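Local structure of SPD1 nuclease (Streptococcus pyogenes, 2XH3) at residues L179-T184 / L199-I204; A58-Q63 / I78-R83. The protein is an extracellular, prophage-encoded DNase, an endonuclease that probably cuts DNA with the metal-dependent chemistry of the His-Me finger nucleases. The protein carries 1 engineered substitution. All coordinates share one frame; numbering follows the deposited sequence.

Contact 1 of 2, residues L179-T184 / L199-I204; sequences LDYKVT and LQYVGI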
loop_
_atom_site.group_PDB
_atom_site.type_symbol
_atom_site.label_atom_id
_atom_site.label_comp_id
_atom_site.label_asym_id
_atom_site.label_seq_id
_atom_site.Cartn_x
_atom_site.Cartn_y
_atom_site.Cartn_z
ATOM N N LEU A 179 -4.705 -13.600 0.208
ATOM C CA LEU A 179 -4.617 -12.216 -0.225
ATOM C C LEU A 179 -3.307 -11.976 -1.011
ATOM O O LEU A 179 -2.206 -12.174 -0.472
ATOM C CB LEU A 179 -4.682 -11.244 1.001
ATOM C CG LEU A 179 -4.629 -9.722 0.636
ATOM C CD1 LEU A 179 -5.612 -9.302 -0.482
ATOM C CD2 LEU A 179 -4.789 -8.842 1.838
ATOM N N ASP A 180 -3.410 -11.529 -2.259
ATOM C CA ASP A 180 -2.202 -11.030 -2.952
ATOM C C ASP A 180 -2.284 -9.510 -2.930
ATOM O O ASP A 180 -3.242 -8.942 -3.472
ATOM C CB ASP A 180 -2.101 -11.538 -4.405
ATOM C CG ASP A 180 -0.787 -11.069 -5.126
ATOM O OD1 ASP A 180 0.179 -11.878 -5.243
ATOM O OD2 ASP A 180 -0.715 -9.884 -5.553
ATOM N N TYR A 181 -1.258 -8.864 -2.366
ATOM C CA TYR A 181 -1.296 -7.438 -2.098
ATOM C C TYR A 181 0.044 -6.790 -2.343
ATOM O O TYR A 181 1.079 -7.121 -1.668
ATOM C CB TYR A 181 -1.642 -7.218 -0.614
ATOM C CG TYR A 181 -1.756 -5.807 -0.123
ATOM C CD1 TYR A 181 -2.408 -4.805 -0.890
ATOM C CD2 TYR A 181 -1.277 -5.460 1.146
ATOM C CE1 TYR A 181 -2.544 -3.481 -0.433
ATOM C CE2 TYR A 181 -1.415 -4.123 1.633
ATOM C CZ TYR A 181 -2.047 -3.151 0.811
ATOM O OH TYR A 181 -2.219 -1.867 1.271
ATOM N N LYS A 182 0.004 -5.798 -3.236
ATOM C CA LYS A 182 1.203 -5.118 -3.651
ATOM C C LYS A 182 1.051 -3.656 -3.403
ATOM O O LYS A 182 0.003 -3.080 -3.715
ATOM C CB LYS A 182 1.445 -5.364 -5.123
ATOM C CG LYS A 182 2.851 -5.037 -5.534
ATOM C CD LYS A 182 2.975 -4.953 -7.039
ATOM C CE LYS A 182 4.427 -5.044 -7.498
ATOM N NZ LYS A 182 4.387 -5.189 -8.969
ATOM N N VAL A 183 2.100 -3.034 -2.875
ATOM C CA VAL A 183 2.075 -1.603 -2.623
ATOM C C VAL A 183 3.283 -0.956 -3.344
ATOM O O VAL A 183 4.424 -1.350 -3.116
ATOM C CB VAL A 183 1.966 -1.286 -1.095
ATOM C CG1 VAL A 183 1.948 0.231 -0.824
ATOM C CG2 VAL A 183 0.674 -1.961 -0.453
ATOM N N THR A 184 3.023 0.016 -4.227
ATOM C CA THR A 184 4.027 0.576 -5.134
ATOM C C THR A 184 3.975 2.100 -5.050
ATOM O O THR A 184 2.978 2.716 -5.380
ATOM C CB THR A 184 3.737 0.154 -6.574
ATOM O OG1 THR A 184 3.751 -1.267 -6.656
ATOM C CG2 THR A 184 4.763 0.758 -7.598
ATOM N N LEU A 199 -2.106 0.782 -4.436
ATOM C CA LEU A 199 -2.461 -0.449 -3.750
ATOM C C LEU A 199 -3.033 -1.398 -4.770
ATOM O O LEU A 199 -3.976 -1.014 -5.498
ATOM C CB LEU A 199 -3.512 -0.113 -2.735
ATOM C CG LEU A 199 -3.062 0.428 -1.378
ATOM C CD1 LEU A 199 -1.951 1.421 -1.445
ATOM C CD2 LEU A 199 -4.257 1.008 -0.658
ATOM N N GLN A 200 -2.465 -2.614 -4.880
ATOM C CA GLN A 200 -2.979 -3.611 -5.824
ATOM C C GLN A 200 -3.433 -4.821 -5.032
ATOM O O GLN A 200 -2.676 -5.399 -4.240
ATOM C CB GLN A 200 -1.922 -4.028 -6.852
ATOM C CG GLN A 200 -2.354 -5.081 -7.946
ATOM C CD GLN A 200 -1.144 -5.614 -8.716
ATOM O OE1 GLN A 200 -0.744 -5.038 -9.725
ATOM N NE2 GLN A 200 -0.513 -6.679 -8.199
ATOM N N TYR A 201 -4.664 -5.253 -5.241
ATOM C CA TYR A 201 -5.146 -6.396 -4.421
ATOM C C TYR A 201 -6.149 -7.236 -5.152
ATOM O O TYR A 201 -6.936 -6.716 -5.968
ATOM C CB TYR A 201 -5.738 -5.916 -3.095
ATOM C CG TYR A 201 -6.712 -4.748 -3.177
ATOM C CD1 TYR A 201 -8.050 -4.948 -3.498
ATOM C CD2 TYR A 201 -6.302 -3.436 -2.877
ATOM C CE1 TYR A 201 -8.977 -3.828 -3.555
ATOM C CE2 TYR A 201 -7.211 -2.338 -2.935
ATOM C CZ TYR A 201 -8.536 -2.559 -3.266
ATOM O OH TYR A 201 -9.412 -1.524 -3.376
ATOM N N VAL A 202 -6.110 -8.528 -4.857
ATOM C CA VAL A 202 -7.066 -9.512 -5.378
ATOM C C VAL A 202 -6.994 -10.723 -4.428
ATOM O O VAL A 202 -5.969 -10.938 -3.723
ATOM C CB VAL A 202 -6.685 -9.941 -6.832
ATOM C CG1 VAL A 202 -5.438 -10.876 -6.851
ATOM C CG2 VAL A 202 -7.840 -10.616 -7.573
ATOM N N GLY A 203 -8.050 -11.522 -4.391
ATOM C CA GLY A 203 -7.980 -12.762 -3.632
ATOM C C GLY A 203 -7.726 -13.921 -4.559
ATOM O O GLY A 203 -8.132 -13.890 -5.727
ATOM N N ILE A 204 -7.082 -14.948 -4.019
ATOM C CA ILE A 204 -6.846 -16.240 -4.698
ATOM C C ILE A 204 -7.433 -17.424 -3.889
ATOM O O ILE A 204 -7.192 -17.543 -2.671
ATOM C CB ILE A 204 -5.348 -16.477 -4.804
ATOM C CG1 ILE A 204 -4.695 -15.387 -5.663
ATOM C CG2 ILE A 204 -5.048 -17.865 -5.316
ATOM C CD1 ILE A 204 -3.177 -15.353 -5.444
HETATM O O HOH W 1 -2.073 -7.588 -5.912
#
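Asp180 OD2 has two partners: it is hydrogen-bonded to water 1 at 2.7 Å and to His77 NE2 of strand 76-80. The same water accepts a hydrogen bond from Gln200 NE2 at 2.9 Å, joining the carboxylate to the amide across the strand pair, with the two planes turned 29° from each other. Lys52 O takes a further bond from Gln200 NE2, so each of these flat groups has a second partner besides the water, which should limit its rotation.

Strands 179-184 and 199-204 run antiparallel, their axes 4.7 Å apart at an angle of 173°. Asp180–Val202 and Lys182–Gln200 are the hydrogen-bonded pairs; the shortest of their four bonds, Gln200 N to Lys182 O, is 2.8 Å long and nearly straight at the hydrogen. On the Asp180 face, CB of Lys182 lies 3.9 Å from Gln200 NE2, and the extended lysine chain then leads away from the partner strand.

The opposite face is mainly aromatic and aliphatic. Tyr181 has CG anti to its backbone nitrogen, which lays the ring alongside Leu199, and Leu199 CG meets the ring edge 3.6 Å from Tyr181 OH. Tyr201 instead has its CG between the backbone N and carbonyl carbon (chi1 47°); its ring leads away from the partner strand, where its hydroxyl is hydrogen-bonded to Glu220, leaving CB to approach Tyr181 CD1 at 4.1 Å.

Helix 161-173 packs on this face, touching Leu179, Tyr181, Leu199 and Tyr201 through Leu171, Leu167 and Tyr163, while strands 76-80 and 228-233 flank the hairpin within the sheet.

Contact 2 of 2, residues A58-Q63 / I78-R83; sequences ANYQLQ and IQLQDR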
loop_
_atom_site.group_PDB
_atom_site.type_symbol
_atom_site.label_atom_id
_atom_site.label_comp_id
_atom_site.label_asym_id
_atom_site.label_seq_id
_atom_site.Cartn_x
_atom_site.Cartn_y
_atom_site.Cartn_z
ATOM N N ALA A 58 1.481 -21.455 -2.766
ATOM C CA ALA A 58 0.648 -21.854 -1.616
ATOM C C ALA A 58 1.355 -21.753 -0.251
ATOM O O ALA A 58 0.923 -22.362 0.748
ATOM C CB ALA A 58 -0.062 -23.218 -1.828
ATOM N N ASN A 59 2.437 -20.979 -0.212
ATOM C CA ASN A 59 3.039 -20.520 1.064
ATOM C C ASN A 59 3.071 -18.991 1.158
ATOM O O ASN A 59 3.013 -18.274 0.142
ATOM C CB ASN A 59 4.469 -21.049 1.265
ATOM C CG ASN A 59 4.564 -22.557 1.093
ATOM O OD1 ASN A 59 4.943 -23.266 2.024
ATOM N ND2 ASN A 59 4.215 -23.059 -0.110
ATOM N N TYR A 60 3.161 -18.509 2.388
ATOM C CA TYR A 60 3.410 -17.120 2.665
ATOM C C TYR A 60 4.636 -16.569 1.886
ATOM O O TYR A 60 5.702 -17.208 1.844
ATOM C CB TYR A 60 3.591 -16.951 4.159
ATOM C CG TYR A 60 3.950 -15.553 4.603
ATOM C CD1 TYR A 60 2.963 -14.621 4.888
ATOM C CD2 TYR A 60 5.283 -15.175 4.780
ATOM C CE1 TYR A 60 3.287 -13.331 5.332
ATOM C CE2 TYR A 60 5.616 -13.888 5.212
ATOM C CZ TYR A 60 4.603 -12.971 5.487
ATOM O OH TYR A 60 4.909 -11.709 5.925
ATOM N N GLN A 61 4.472 -15.393 1.258
ATOM C CA GLN A 61 5.560 -14.776 0.475
ATOM C C GLN A 61 5.639 -13.291 0.717
ATOM O O GLN A 61 4.632 -12.575 0.682
ATOM C CB GLN A 61 5.390 -15.017 -1.017
ATOM C CG GLN A 61 5.112 -16.433 -1.453
ATOM C CD GLN A 61 4.921 -16.539 -2.942
ATOM O OE1 GLN A 61 5.747 -16.054 -3.737
ATOM N NE2 GLN A 61 3.817 -17.148 -3.343
ATOM N N LEU A 62 6.854 -12.847 0.992
ATOM C CA LEU A 62 7.205 -11.448 1.050
ATOM C C LEU A 62 8.353 -11.156 0.083
ATOM O O LEU A 62 9.507 -11.464 0.374
ATOM C CB LEU A 62 7.628 -11.030 2.464
ATOM C CG LEU A 62 7.800 -9.511 2.703
ATOM C CD1 LEU A 62 6.615 -8.690 2.184
ATOM C CD2 LEU A 62 7.984 -9.202 4.152
ATOM N N GLN A 63 8.036 -10.529 -1.041
ATOM C CA GLN A 63 9.040 -9.970 -1.946
ATOM C C GLN A 63 9.161 -8.446 -1.807
ATOM O O GLN A 63 8.210 -7.691 -2.098
ATOM C CB GLN A 63 8.674 -10.345 -3.375
ATOM C CG GLN A 63 9.757 -10.237 -4.393
ATOM C CD GLN A 63 9.241 -10.668 -5.769
ATOM O OE1 GLN A 63 8.863 -9.843 -6.625
ATOM N NE2 GLN A 63 9.178 -11.983 -5.971
ATOM N N ILE A 78 3.047 -8.958 -1.099
ATOM C CA ILE A 78 2.767 -9.976 -0.099
ATOM C C ILE A 78 1.672 -10.839 -0.587
ATOM O O ILE A 78 0.716 -10.360 -1.246
ATOM C CB ILE A 78 2.498 -9.387 1.310
ATOM C CG1 ILE A 78 2.774 -10.440 2.384
ATOM C CG2 ILE A 78 1.120 -8.787 1.460
ATOM C CD1 ILE A 78 2.767 -9.892 3.838
ATOM N N GLN A 79 1.844 -12.130 -0.322
ATOM C CA GLN A 79 0.799 -13.126 -0.554
ATOM C C GLN A 79 0.608 -13.891 0.743
ATOM O O GLN A 79 1.556 -14.546 1.200
ATOM C CB GLN A 79 1.168 -14.079 -1.686
ATOM C CG GLN A 79 -0.059 -14.777 -2.220
ATOM C CD GLN A 79 0.203 -15.581 -3.479
ATOM O OE1 GLN A 79 0.002 -15.083 -4.607
ATOM N NE2 GLN A 79 0.648 -16.839 -3.300
ATOM N N LEU A 80 -0.587 -13.806 1.344
ATOM C CA LEU A 80 -0.799 -14.399 2.668
ATOM C C LEU A 80 -2.228 -14.763 2.948
ATOM O O LEU A 80 -3.137 -14.407 2.172
ATOM C CB LEU A 80 -0.321 -13.476 3.805
ATOM C CG LEU A 80 -1.255 -12.339 4.312
ATOM C CD1 LEU A 80 -0.626 -11.679 5.582
ATOM C CD2 LEU A 80 -1.471 -11.257 3.226
ATOM N N GLN A 81 -2.409 -15.488 4.071
ATOM C CA GLN A 81 -3.720 -15.895 4.592
ATOM C C GLN A 81 -4.036 -15.292 5.961
ATOM O O GLN A 81 -3.143 -14.805 6.686
ATOM C CB GLN A 81 -3.753 -17.398 4.701
ATOM C CG GLN A 81 -3.834 -18.054 3.399
ATOM C CD GLN A 81 -4.073 -19.536 3.536
ATOM O OE1 GLN A 81 -3.254 -20.285 4.121
ATOM N NE2 GLN A 81 -5.189 -19.982 2.983
ATOM N N ASP A 82 -5.312 -15.331 6.334
ATOM C CA ASP A 82 -5.689 -14.930 7.683
ATOM C C ASP A 82 -4.804 -15.552 8.832
ATOM O O ASP A 82 -4.412 -14.852 9.770
ATOM C CB ASP A 82 -7.159 -15.201 7.884
ATOM C CG ASP A 82 -7.627 -14.827 9.258
ATOM O OD1 ASP A 82 -7.600 -13.630 9.601
ATOM O OD2 ASP A 82 -8.025 -15.762 9.983
ATOM N N ARG A 83 -4.455 -16.839 8.739
ATOM C CA ARG A 83 -3.556 -17.433 9.746
ATOM C C ARG A 83 -2.111 -16.868 9.803
ATOM O O ARG A 83 -1.388 -17.145 10.751
ATOM C CB ARG A 83 -3.525 -18.953 9.624
ATOM C CG ARG A 83 -3.487 -19.441 8.221
ATOM C CD ARG A 83 -3.432 -20.935 8.128
ATOM N NE ARG A 83 -2.677 -21.338 6.946
ATOM C CZ ARG A 83 -1.342 -21.323 6.846
ATOM N NH1 ARG A 83 -0.582 -20.929 7.873
ATOM N NH2 ARG A 83 -0.763 -21.717 5.711
#
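Ring-to-aliphatic packing joins Tyr60 to Ile78 and Leu80. Tyr60 swings its ring away from the backbone N, to the carbonyl side (chi1 176°), and so lies beside Leu80, whose CB meets the ring edge at 3.6 Å from Tyr60 CD1. Ile78 arrives at the phenol end and obliquely, its CD1 3.5 Å from Tyr60 OH. Leu62 adds a looser touch, CD1 to Ile78 CG1 at 4.2 Å.

Between the two segments, backbone bonding is the antiparallel hydrogen-bonded pair Gln61–Gln79. Gln61 N reaches Gln79 O at 3.0 Å with 161° at the hydrogen, and the return bond from Gln79 N to Gln61 O is similarly straight. Both carbonyls also receive CA-H...O contacts: Tyr60 CA is 3.5 Å from Gln79 O, and Ile78 CA is 3.3 Å from Gln61 O.

Among the polar side chains, Gln61 and Gln79 lie side by side with amide planes 80° apart, and Gln61 NE2 is hydrogen-bonded to Pro55 O.

Such chemistry implies a short hairpin pairing, held here by one reciprocal pair of backbone bonds and continuing through Gln63 and His77, reinforced by apolar packing on the Ile78 face, where Phe127 and Cys128 of helix 125-128 also meet Ile78.

From the N terminus, the chain first passes through 58-63 and returns at 78-83, so contact 2 closes a hairpin with 14 residues between its segments, some of them still strand. Only afterwards does it reach 179-184 and 199-204, where contact 1 closes a second hairpin with the same spacing, again partly strand. The two are in series, neither nested nor crossed, with helix 161-173 among the elements between them. Their centres are 11 Å apart, and strands 76-80 and 178-186 are antiparallel neighbours that fuse both hairpins into one sheet. The seam is direct: Leu179 N lies 2.6 Å from Leu80 O and Tyr181 N lies 2.7 Å from Ile78 O, both probable hydrogen bonds.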